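Local coordinates for protein CD180 antigen (Mus musculus, PDB 3T6Q) that may cooperate with MD-1 and TLR4 to mediate the innate immune response of B cells to bacterial lipopolysaccharide, leading to NF-kappa-B activation, at residues Ile243-Phe248 with Asn268-Thr273; Met238-Ile243 with Lys263-Asn268; Ile259-His264 with Gln281-Thr286. One frame throughout, in Å; residues are numbered along the deposited sequence.

Contact 1 of 3, residues Ile243-Phe248 with Asn268-Thr273; sequences ISPAVF and NISSNT
In the outer, convex loops of the leucine-rich-repeat solenoid, Pro245, at the start of a 3-10 segment, packs against the turn Ser270-Thr273 of the following loop. Its ring does most of the touching: Pro245 CG lies 3.8 Å from Thr273 CA and also reaches Ser270 OG, while Pro245 CB comes within 3.7 Å of Asn272 O. Proline suits this place because its restricted phi, here -55°, fits the first residue of a 3-10 segment, and its ring offers an apolar surface to the turn. The CA atoms of Pro245 and Thr273 are 4.2 Å apart. Deeper in, the Phe248 ring reaches the same threonine, its CE2 meeting Thr273 CG2 at 4.0 Å and its CD2 approaching Thr273 O obliquely. Val247 CG1 lies over one face of that ring, toward the rim.

The turn is a type I beta turn, and an ST turn is built into it. With OG anti to its backbone N (chi1 159°), Ser270 accepts a bond of 2.8 Å from Asn272 N to Ser270 OG. Its carbonyl serves two donors, Thr273 N and Thr273 OG1, the latter at 2.7 Å from Ser270 O. Threonine thus uses both branches, the hydroxyl to brace its own turn and CG2, anti to the backbone N, to meet the phenylalanine. The Phe248 ring also meets that of Phe277 edge-to-face. Asn272 O accepts a hydrogen bond from ND1 of His275, which binds a copper ion together with Glu249, making Asn272 a second-shell neighbour of the metal site.

Contact 2 of 3, residues Met238-Ile243 with Lys263-Asn268; sequences MDDEDI and KHYFFN
Ile243 carries the apolar part of this contact, spreading its branches over three successive residues, His264, Tyr265 and Phe266. Its CG2, anti to the backbone N, sits above one face of the Phe266 ring, 3.9 Å from the ring centroid and 15° off the normal, a CH-pi contact. The other branch, with CG1 anti to the carbonyl carbon (chi1 -60°), heads for the histidine, where Ile243 CD1 meets His264 CB at 3.9 Å, the two side chains crossing at about a right angle. Between them Ile243 CG1 packs against Tyr265 O at 3.4 Å. A beta-branched residue fits well, because two diverging arms can serve an aromatic face and a second side chain together.

Polar links between the backbones pass through water. One molecule donates to Glu241 O and accepts from Tyr265 N, both at 2.7 Å; it also lies at the edge of the His264 ring. A second donates to Ile243 O and Phe266 O. At the margin, the poorly ordered Asp240 side chain approaches Tyr265 loosely.

His264 NE2 bonds Leu232 O, just past strand 226-231. Leu215 of helix 215-221 packs on both Ile243 and His264, while Phe266 touches Thr288 in the loop after strand 282-284.

Contact 3 of 3, residues Ile259-His264 with Gln281-Thr286; sequences INLQKH and QELDLT
The Asn260 amide and the Asp284 carboxylate run alongside each other in the same direction, their planes 32° apart; in both, CG stands anti to the backbone N (chi1 -176° and -167°). Asn260 ND2 lies 3.4 Å from Asp284 OD2, but the angle is too poor for a hydrogen bond. Instead each group turns an oxygen back on its own chain, forming an Asx turn. Asn260 OD1 accepts from Gln262 N, which is tilted from the amide plane. Asp284 OD1 is gripped twice: Thr286 N meets it nearly along the C-O axis, and Thr286 OG1 meets the syn lone pair of Asp284 OD1 at 2.6 Å. Short polar residues therefore suit the ends of these strands, where the chain bends away.

The backbones run parallel as adjacent strands of repeats 8 and 9. Ile259 N bonds Glu282 O, and Ile259 O accepts from Asp284 N. The pairing continues from Leu261 N to Asp284 O at 2.9 Å, nearly straight, and then from Lys263 N to Thr286 O. On the core side, Ile259 CG2 meets Leu283 CD1 at 3.8 Å and Leu261 CB lies 4.1 Å from Leu285 CD2, in the leucine-type positions that fill the solenoid.

Gln262 NE2 bonds Thr234 O and the backbone of another protein's chain. Strand 226-231 flanks one side, Trp231 touching Asn260 and Gln262; strand 305-307 flanks the other, Val307 touching Asp284 and Thr286.

How the contacts relate
The three contacts follow adjoining repeats from the strands outward: contact 3 joins the strands lining the concave side, contact 2 the loops leaving them, and contact 1 the convex loops beyond. Contacts 1 and 2 share Ile243 and Asn268, with centres about 11 Å apart; contacts 2 and 3 share Lys263 and His264, with centres about 12 Å apart. Aromatic rings tie them into one core: Phe248 CZ meets Phe266 CZ at 3.9 Å, Phe266 CZ reaches Leu285 CD2 at 3.7 Å, and Phe248 CE1 touches Leu261 CD1. The copper ion belongs to the outer end, about 6 Å from the Asn272 side chain but about 13 Å from that of Ile243.

Contact 1 of 3, residues Ile243-Phe248 with Asn268-Thr273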
loop_
_atom_site.group_PDB
_atom_site.type_symbol
_atom_site.label_atom_id
_atom_site.label_comp_id
_atom_site.label_asym_id
_atom_site.label_seq_id
_atom_site.Cartn_x
_atom_site.Cartn_y
_atom_site.Cartn_z
ATOM N N ILE A 243 0.157 -26.796 18.471
ATOM C CA ILE A 243 -0.095 -27.903 17.527
ATOM C C ILE A 243 -0.533 -29.140 18.300
ATOM O O ILE A 243 0.157 -29.579 19.220
ATOM C CB ILE A 243 1.129 -28.245 16.637
ATOM C CG1 ILE A 243 1.553 -27.035 15.781
ATOM C CG2 ILE A 243 0.841 -29.447 15.739
ATOM C CD1 ILE A 243 0.650 -26.747 14.590
ATOM N N SER A 244 -1.690 -29.693 17.942
ATOM C CA SER A 244 -2.157 -30.962 18.537
ATOM C C SER A 244 -2.941 -31.680 17.440
ATOM O O SER A 244 -3.156 -31.075 16.388
ATOM C CB SER A 244 -3.068 -30.664 19.726
ATOM O OG SER A 244 -4.249 -30.023 19.279
ATOM N N PRO A 245 -3.340 -32.961 17.661
ATOM C CA PRO A 245 -4.097 -33.698 16.623
ATOM C C PRO A 245 -5.355 -32.952 16.170
ATOM O O PRO A 245 -5.733 -33.066 14.996
ATOM C CB PRO A 245 -4.472 -35.010 17.335
ATOM C CG PRO A 245 -3.385 -35.215 18.332
ATOM C CD PRO A 245 -3.014 -33.836 18.812
ATOM N N ALA A 246 -5.984 -32.191 17.085
ATOM C CA ALA A 246 -7.224 -31.444 16.760
ATOM C C ALA A 246 -7.131 -30.534 15.528
ATOM O O ALA A 246 -8.102 -30.385 14.803
ATOM C CB ALA A 246 -7.717 -30.621 17.952
ATOM N N VAL A 247 -5.973 -29.894 15.328
ATOM C CA VAL A 247 -5.798 -28.937 14.257
ATOM C C VAL A 247 -6.097 -29.543 12.871
ATOM O O VAL A 247 -6.590 -28.863 11.976
ATOM C CB VAL A 247 -4.345 -28.361 14.328
ATOM C CG1 VAL A 247 -3.968 -27.628 13.057
ATOM C CG2 VAL A 247 -4.185 -27.448 15.559
ATOM N N PHE A 248 -5.790 -30.823 12.697
ATOM C CA PHE A 248 -5.748 -31.454 11.360
ATOM C C PHE A 248 -7.001 -32.233 10.941
ATOM O O PHE A 248 -7.003 -32.887 9.889
ATOM C CB PHE A 248 -4.533 -32.379 11.282
ATOM C CG PHE A 248 -3.236 -31.664 11.585
ATOM C CD1 PHE A 248 -2.749 -30.672 10.711
ATOM C CD2 PHE A 248 -2.527 -31.949 12.736
ATOM C CE1 PHE A 248 -1.554 -29.998 10.980
ATOM C CE2 PHE A 248 -1.334 -31.261 13.023
ATOM C CZ PHE A 248 -0.852 -30.293 12.140
ATOM N N ASN A 268 7.274 -32.513 21.347
ATOM C CA ASN A 268 6.416 -33.302 22.287
ATOM C C ASN A 268 5.043 -33.650 21.692
ATOM O O ASN A 268 3.981 -33.559 22.308
ATOM C CB ASN A 268 6.258 -32.665 23.692
ATOM C CG ASN A 268 5.755 -33.676 24.744
ATOM O OD1 ASN A 268 4.964 -33.358 25.630
ATOM N ND2 ASN A 268 6.207 -34.898 24.625
ATOM N N ILE A 269 5.131 -34.091 20.466
ATOM C CA ILE A 269 4.039 -34.501 19.636
ATOM C C ILE A 269 3.306 -35.764 20.193
ATOM O O ILE A 269 3.934 -36.701 20.690
ATOM C CB ILE A 269 4.704 -34.739 18.256
ATOM C CG1 ILE A 269 3.738 -34.907 17.147
ATOM C CG2 ILE A 269 5.620 -35.962 18.270
ATOM C CD1 ILE A 269 4.493 -35.122 15.857
ATOM N N SER A 270 1.978 -35.770 20.101
ATOM C CA SER A 270 1.166 -36.943 20.409
ATOM C C SER A 270 1.400 -38.010 19.338
ATOM O O SER A 270 1.586 -37.671 18.149
ATOM C CB SER A 270 -0.328 -36.537 20.429
ATOM O OG SER A 270 -1.141 -37.693 20.231
ATOM N N SER A 271 1.345 -39.281 19.715
ATOM C CA SER A 271 1.367 -40.360 18.728
ATOM C C SER A 271 0.139 -40.375 17.786
ATOM O O SER A 271 0.122 -41.090 16.759
ATOM C CB SER A 271 1.491 -41.694 19.444
ATOM O OG SER A 271 0.413 -41.837 20.372
ATOM N N ASN A 272 -0.897 -39.609 18.140
ATOM C CA ASN A 272 -2.104 -39.497 17.303
ATOM C C ASN A 272 -2.096 -38.284 16.366
ATOM O O ASN A 272 -3.092 -38.021 15.664
ATOM C CB ASN A 272 -3.360 -39.443 18.189
ATOM C CG ASN A 272 -4.570 -40.032 17.499
ATOM O OD1 ASN A 272 -4.431 -40.825 16.559
ATOM N ND2 ASN A 272 -5.772 -39.655 17.974
ATOM N N THR A 273 -0.973 -37.557 16.319
ATOM C CA THR A 273 -0.931 -36.266 15.604
ATOM C C THR A 273 -1.279 -36.397 14.103
ATOM O O THR A 273 -1.960 -35.530 13.564
ATOM C CB THR A 273 0.451 -35.600 15.724
ATOM O OG1 THR A 273 0.726 -35.365 17.108
ATOM C CG2 THR A 273 0.508 -34.251 14.940
#

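Contact 2 of 3, residues Met238-Ile243 with Lys263-Asn268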
loop_
_atom_site.group_PDB
_atom_site.type_symbol
_atom_site.label_atom_id
_atom_site.label_comp_id
_atom_site.label_asym_id
_atom_site.label_seq_id
_atom_site.Cartn_x
_atom_site.Cartn_y
_atom_site.Cartn_z
ATOM N N MET A 238 6.670 -15.097 12.673
ATOM C CA MET A 238 5.240 -15.268 13.007
ATOM C C MET A 238 5.050 -15.850 14.405
ATOM O O MET A 238 5.908 -16.578 14.907
ATOM C CB MET A 238 4.515 -16.180 12.003
ATOM C CG MET A 238 4.727 -15.838 10.526
ATOM S SD MET A 238 4.377 -14.144 10.051
ATOM C CE MET A 238 2.584 -14.104 10.109
ATOM N N ASP A 239 3.914 -15.533 15.022
ATOM C CA ASP A 239 3.514 -16.162 16.279
ATOM C C ASP A 239 3.239 -17.650 16.114
ATOM O O ASP A 239 2.757 -18.094 15.069
ATOM C CB ASP A 239 2.269 -15.486 16.836
ATOM C CG ASP A 239 2.568 -14.138 17.445
ATOM O OD1 ASP A 239 3.744 -13.871 17.791
ATOM O OD2 ASP A 239 1.617 -13.341 17.582
ATOM N N ASP A 240 3.570 -18.401 17.160
ATOM C CA ASP A 240 3.273 -19.823 17.249
ATOM C C ASP A 240 1.818 -20.059 17.616
ATOM O O ASP A 240 1.256 -19.342 18.445
ATOM C CB ASP A 240 4.146 -20.470 18.328
ATOM C CG ASP A 240 5.572 -20.677 17.882
ATOM O OD1 ASP A 240 5.920 -20.263 16.753
ATOM O OD2 ASP A 240 6.347 -21.259 18.669
ATOM N N GLU A 241 1.212 -21.062 16.997
ATOM C CA GLU A 241 -0.009 -21.634 17.550
ATOM C C GLU A 241 0.248 -23.061 18.085
ATOM O O GLU A 241 1.120 -23.790 17.592
ATOM C CB GLU A 241 -1.206 -21.545 16.570
ATOM C CG GLU A 241 -1.166 -22.471 15.346
ATOM C CD GLU A 241 -2.557 -22.753 14.763
ATOM O OE1 GLU A 241 -2.828 -22.400 13.597
ATOM O OE2 GLU A 241 -3.383 -23.344 15.477
ATOM N N ASP A 242 -0.512 -23.446 19.105
ATOM C CA ASP A 242 -0.400 -24.773 19.708
ATOM C C ASP A 242 -0.755 -25.845 18.686
ATOM O O ASP A 242 -1.821 -25.782 18.068
ATOM C CB ASP A 242 -1.317 -24.875 20.941
ATOM C CG ASP A 242 -1.034 -23.781 21.986
ATOM O OD1 ASP A 242 0.149 -23.528 22.319
ATOM O OD2 ASP A 242 -2.007 -23.170 22.481
ATOM N N ILE A 243 0.157 -26.796 18.471
ATOM C CA ILE A 243 -0.095 -27.903 17.527
ATOM C C ILE A 243 -0.533 -29.140 18.300
ATOM O O ILE A 243 0.157 -29.579 19.220
ATOM C CB ILE A 243 1.129 -28.245 16.637
ATOM C CG1 ILE A 243 1.553 -27.035 15.781
ATOM C CG2 ILE A 243 0.841 -29.447 15.739
ATOM C CD1 ILE A 243 0.650 -26.747 14.590
ATOM N N LYS A 263 8.236 -25.060 10.456
ATOM C CA LYS A 263 8.390 -24.011 11.482
ATOM C C LYS A 263 7.230 -23.909 12.443
ATOM O O LYS A 263 7.253 -23.070 13.324
ATOM C CB LYS A 263 8.736 -22.647 10.881
ATOM C CG LYS A 263 10.097 -22.656 10.176
ATOM C CD LYS A 263 10.749 -21.277 10.191
ATOM C CE LYS A 263 12.215 -21.396 9.757
ATOM N NZ LYS A 263 13.114 -21.766 10.879
ATOM N N HIS A 264 6.197 -24.746 12.279
ATOM C CA HIS A 264 5.214 -24.871 13.362
ATOM C C HIS A 264 5.809 -25.580 14.526
ATOM O O HIS A 264 6.787 -26.357 14.381
ATOM C CB HIS A 264 3.934 -25.591 12.890
ATOM C CG HIS A 264 3.122 -24.763 11.933
ATOM N ND1 HIS A 264 2.357 -23.716 12.351
ATOM C CD2 HIS A 264 3.032 -24.798 10.547
ATOM C CE1 HIS A 264 1.774 -23.139 11.289
ATOM N NE2 HIS A 264 2.201 -23.788 10.172
ATOM N N TYR A 265 5.236 -25.347 15.701
ATOM C CA TYR A 265 5.818 -25.897 16.920
ATOM C C TYR A 265 5.236 -27.275 17.251
ATOM O O TYR A 265 4.219 -27.369 17.936
ATOM C CB TYR A 265 5.626 -24.917 18.075
ATOM C CG TYR A 265 6.413 -25.233 19.332
ATOM C CD1 TYR A 265 5.751 -25.475 20.549
ATOM C CD2 TYR A 265 7.814 -25.286 19.317
ATOM C CE1 TYR A 265 6.462 -25.751 21.704
ATOM C CE2 TYR A 265 8.534 -25.558 20.477
ATOM C CZ TYR A 265 7.844 -25.792 21.658
ATOM O OH TYR A 265 8.531 -26.066 22.808
ATOM N N PHE A 266 5.894 -28.334 16.759
ATOM C CA PHE A 266 5.473 -29.702 17.015
ATOM C C PHE A 266 6.040 -30.328 18.306
ATOM O O PHE A 266 5.323 -31.076 18.946
ATOM C CB PHE A 266 5.776 -30.636 15.833
ATOM C CG PHE A 266 4.803 -30.523 14.662
ATOM C CD1 PHE A 266 3.859 -31.548 14.409
ATOM C CD2 PHE A 266 4.860 -29.451 13.755
ATOM C CE1 PHE A 266 2.993 -31.459 13.290
ATOM C CE2 PHE A 266 4.007 -29.364 12.642
ATOM C CZ PHE A 266 3.063 -30.361 12.418
ATOM N N PHE A 267 7.279 -30.022 18.690
ATOM C CA PHE A 267 7.891 -30.563 19.951
ATOM C C PHE A 267 6.921 -31.297 20.915
ATOM O O PHE A 267 5.866 -30.757 21.271
ATOM C CB PHE A 267 8.636 -29.443 20.714
ATOM C CG PHE A 267 9.280 -29.905 22.004
ATOM C CD1 PHE A 267 8.705 -29.587 23.245
ATOM C CD2 PHE A 267 10.457 -30.668 21.987
ATOM C CE1 PHE A 267 9.289 -30.017 24.441
ATOM C CE2 PHE A 267 11.039 -31.106 23.182
ATOM C CZ PHE A 267 10.456 -30.783 24.409
ATOM N N ASN A 268 7.274 -32.513 21.347
ATOM C CA ASN A 268 6.416 -33.302 22.287
ATOM C C ASN A 268 5.043 -33.650 21.692
ATOM O O ASN A 268 3.981 -33.559 22.308
ATOM C CB ASN A 268 6.258 -32.665 23.692
ATOM C CG ASN A 268 5.755 -33.676 24.744
ATOM O OD1 ASN A 268 4.964 -33.358 25.630
ATOM N ND2 ASN A 268 6.207 -34.898 24.625
HETATM O O HOH W 1 3.118 -23.661 15.842
HETATM O O HOH W 2 2.507 -31.205 18.826
#

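Contact 3 of 3, residues Ile259-His264 with Gln281-Thr286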
loop_
_atom_site.group_PDB
_atom_site.type_symbol
_atom_site.label_atom_id
_atom_site.label_comp_id
_atom_site.label_asym_id
_atom_site.label_seq_id
_atom_site.Cartn_x
_atom_site.Cartn_y
_atom_site.Cartn_z
ATOM N N ILE A 259 2.266 -32.102 1.604
ATOM C CA ILE A 259 1.959 -31.013 2.531
ATOM C C ILE A 259 3.232 -30.546 3.211
ATOM O O ILE A 259 4.112 -31.374 3.573
ATOM C CB ILE A 259 0.871 -31.392 3.565
ATOM C CG1 ILE A 259 0.510 -30.216 4.472
ATOM C CG2 ILE A 259 1.279 -32.597 4.388
ATOM C CD1 ILE A 259 -0.804 -30.465 5.249
ATOM N N ASN A 260 3.325 -29.221 3.410
ATOM C CA ASN A 260 4.492 -28.655 4.103
ATOM C C ASN A 260 3.960 -27.965 5.351
ATOM O O ASN A 260 2.988 -27.174 5.276
ATOM C CB ASN A 260 5.217 -27.643 3.159
ATOM C CG ASN A 260 6.499 -27.085 3.798
ATOM O OD1 ASN A 260 6.436 -26.427 4.829
ATOM N ND2 ASN A 260 7.620 -27.336 3.190
ATOM N N LEU A 261 4.555 -28.262 6.505
ATOM C CA LEU A 261 4.176 -27.655 7.752
ATOM C C LEU A 261 5.396 -27.036 8.466
ATOM O O LEU A 261 5.476 -27.037 9.697
ATOM C CB LEU A 261 3.518 -28.746 8.653
ATOM C CG LEU A 261 2.099 -29.111 8.181
ATOM C CD1 LEU A 261 1.581 -30.448 8.699
ATOM C CD2 LEU A 261 1.124 -27.960 8.535
ATOM N N GLN A 262 6.350 -26.528 7.699
ATOM C CA GLN A 262 7.593 -26.069 8.332
ATOM C C GLN A 262 7.379 -25.005 9.432
ATOM O O GLN A 262 6.452 -24.172 9.341
ATOM C CB GLN A 262 8.557 -25.549 7.249
ATOM C CG GLN A 262 8.101 -24.219 6.596
ATOM C CD GLN A 262 9.297 -23.388 6.102
ATOM O OE1 GLN A 262 10.188 -23.899 5.457
ATOM N NE2 GLN A 262 9.297 -22.105 6.414
ATOM N N LYS A 263 8.236 -25.060 10.456
ATOM C CA LYS A 263 8.390 -24.011 11.482
ATOM C C LYS A 263 7.230 -23.909 12.443
ATOM O O LYS A 263 7.253 -23.070 13.324
ATOM C CB LYS A 263 8.736 -22.647 10.881
ATOM C CG LYS A 263 10.097 -22.656 10.176
ATOM C CD LYS A 263 10.749 -21.277 10.191
ATOM C CE LYS A 263 12.215 -21.396 9.757
ATOM N NZ LYS A 263 13.114 -21.766 10.879
ATOM N N HIS A 264 6.197 -24.746 12.279
ATOM C CA HIS A 264 5.214 -24.871 13.362
ATOM C C HIS A 264 5.809 -25.580 14.526
ATOM O O HIS A 264 6.787 -26.357 14.381
ATOM C CB HIS A 264 3.934 -25.591 12.890
ATOM C CG HIS A 264 3.122 -24.763 11.933
ATOM N ND1 HIS A 264 2.357 -23.716 12.351
ATOM C CD2 HIS A 264 3.032 -24.798 10.547
ATOM C CE1 HIS A 264 1.774 -23.139 11.289
ATOM N NE2 HIS A 264 2.201 -23.788 10.172
ATOM N N GLN A 281 1.310 -38.435 0.282
ATOM C CA GLN A 281 2.502 -39.037 -0.269
ATOM C C GLN A 281 3.777 -38.393 0.276
ATOM O O GLN A 281 4.806 -39.068 0.382
ATOM C CB GLN A 281 2.468 -38.966 -1.797
ATOM C CG GLN A 281 1.238 -39.682 -2.419
ATOM C CD GLN A 281 1.129 -41.140 -2.040
ATOM O OE1 GLN A 281 1.998 -41.958 -2.367
ATOM N NE2 GLN A 281 0.044 -41.486 -1.361
ATOM N N GLU A 282 3.724 -37.089 0.570
ATOM C CA GLU A 282 4.925 -36.368 0.984
ATOM C C GLU A 282 4.570 -35.476 2.148
ATOM O O GLU A 282 3.514 -34.800 2.115
ATOM C CB GLU A 282 5.448 -35.455 -0.116
ATOM C CG GLU A 282 5.616 -36.122 -1.455
ATOM C CD GLU A 282 6.468 -35.271 -2.399
ATOM O OE1 GLU A 282 7.065 -34.220 -1.947
ATOM O OE2 GLU A 282 6.518 -35.663 -3.587
ATOM N N LEU A 283 5.425 -35.488 3.169
ATOM C CA LEU A 283 5.186 -34.665 4.363
ATOM C C LEU A 283 6.493 -33.938 4.724
ATOM O O LEU A 283 7.575 -34.555 4.844
ATOM C CB LEU A 283 4.690 -35.519 5.553
ATOM C CG LEU A 283 4.734 -34.909 6.961
ATOM C CD1 LEU A 283 3.727 -33.756 7.003
ATOM C CD2 LEU A 283 4.351 -36.027 7.911
ATOM N N ASP A 284 6.389 -32.633 4.883
ATOM C CA ASP A 284 7.587 -31.816 5.196
ATOM C C ASP A 284 7.454 -31.183 6.580
ATOM O O ASP A 284 6.617 -30.289 6.787
ATOM C CB ASP A 284 7.782 -30.716 4.138
ATOM C CG ASP A 284 9.166 -30.062 4.225
ATOM O OD1 ASP A 284 9.630 -29.755 5.367
ATOM O OD2 ASP A 284 9.803 -29.910 3.148
ATOM N N LEU A 285 8.314 -31.598 7.507
ATOM C CA LEU A 285 8.298 -31.064 8.892
ATOM C C LEU A 285 9.599 -30.316 9.230
ATOM O O LEU A 285 10.105 -30.409 10.352
ATOM C CB LEU A 285 8.036 -32.201 9.861
ATOM C CG LEU A 285 6.651 -32.894 9.698
ATOM C CD1 LEU A 285 6.610 -34.181 10.522
ATOM C CD2 LEU A 285 5.517 -31.964 10.142
ATOM N N THR A 286 10.137 -29.599 8.234
ATOM C CA THR A 286 11.375 -28.835 8.376
ATOM C C THR A 286 11.298 -27.858 9.558
ATOM O O THR A 286 10.319 -27.081 9.676
ATOM C CB THR A 286 11.686 -28.044 7.097
ATOM O OG1 THR A 286 11.967 -28.955 6.042
ATOM C CG2 THR A 286 12.969 -27.133 7.327
#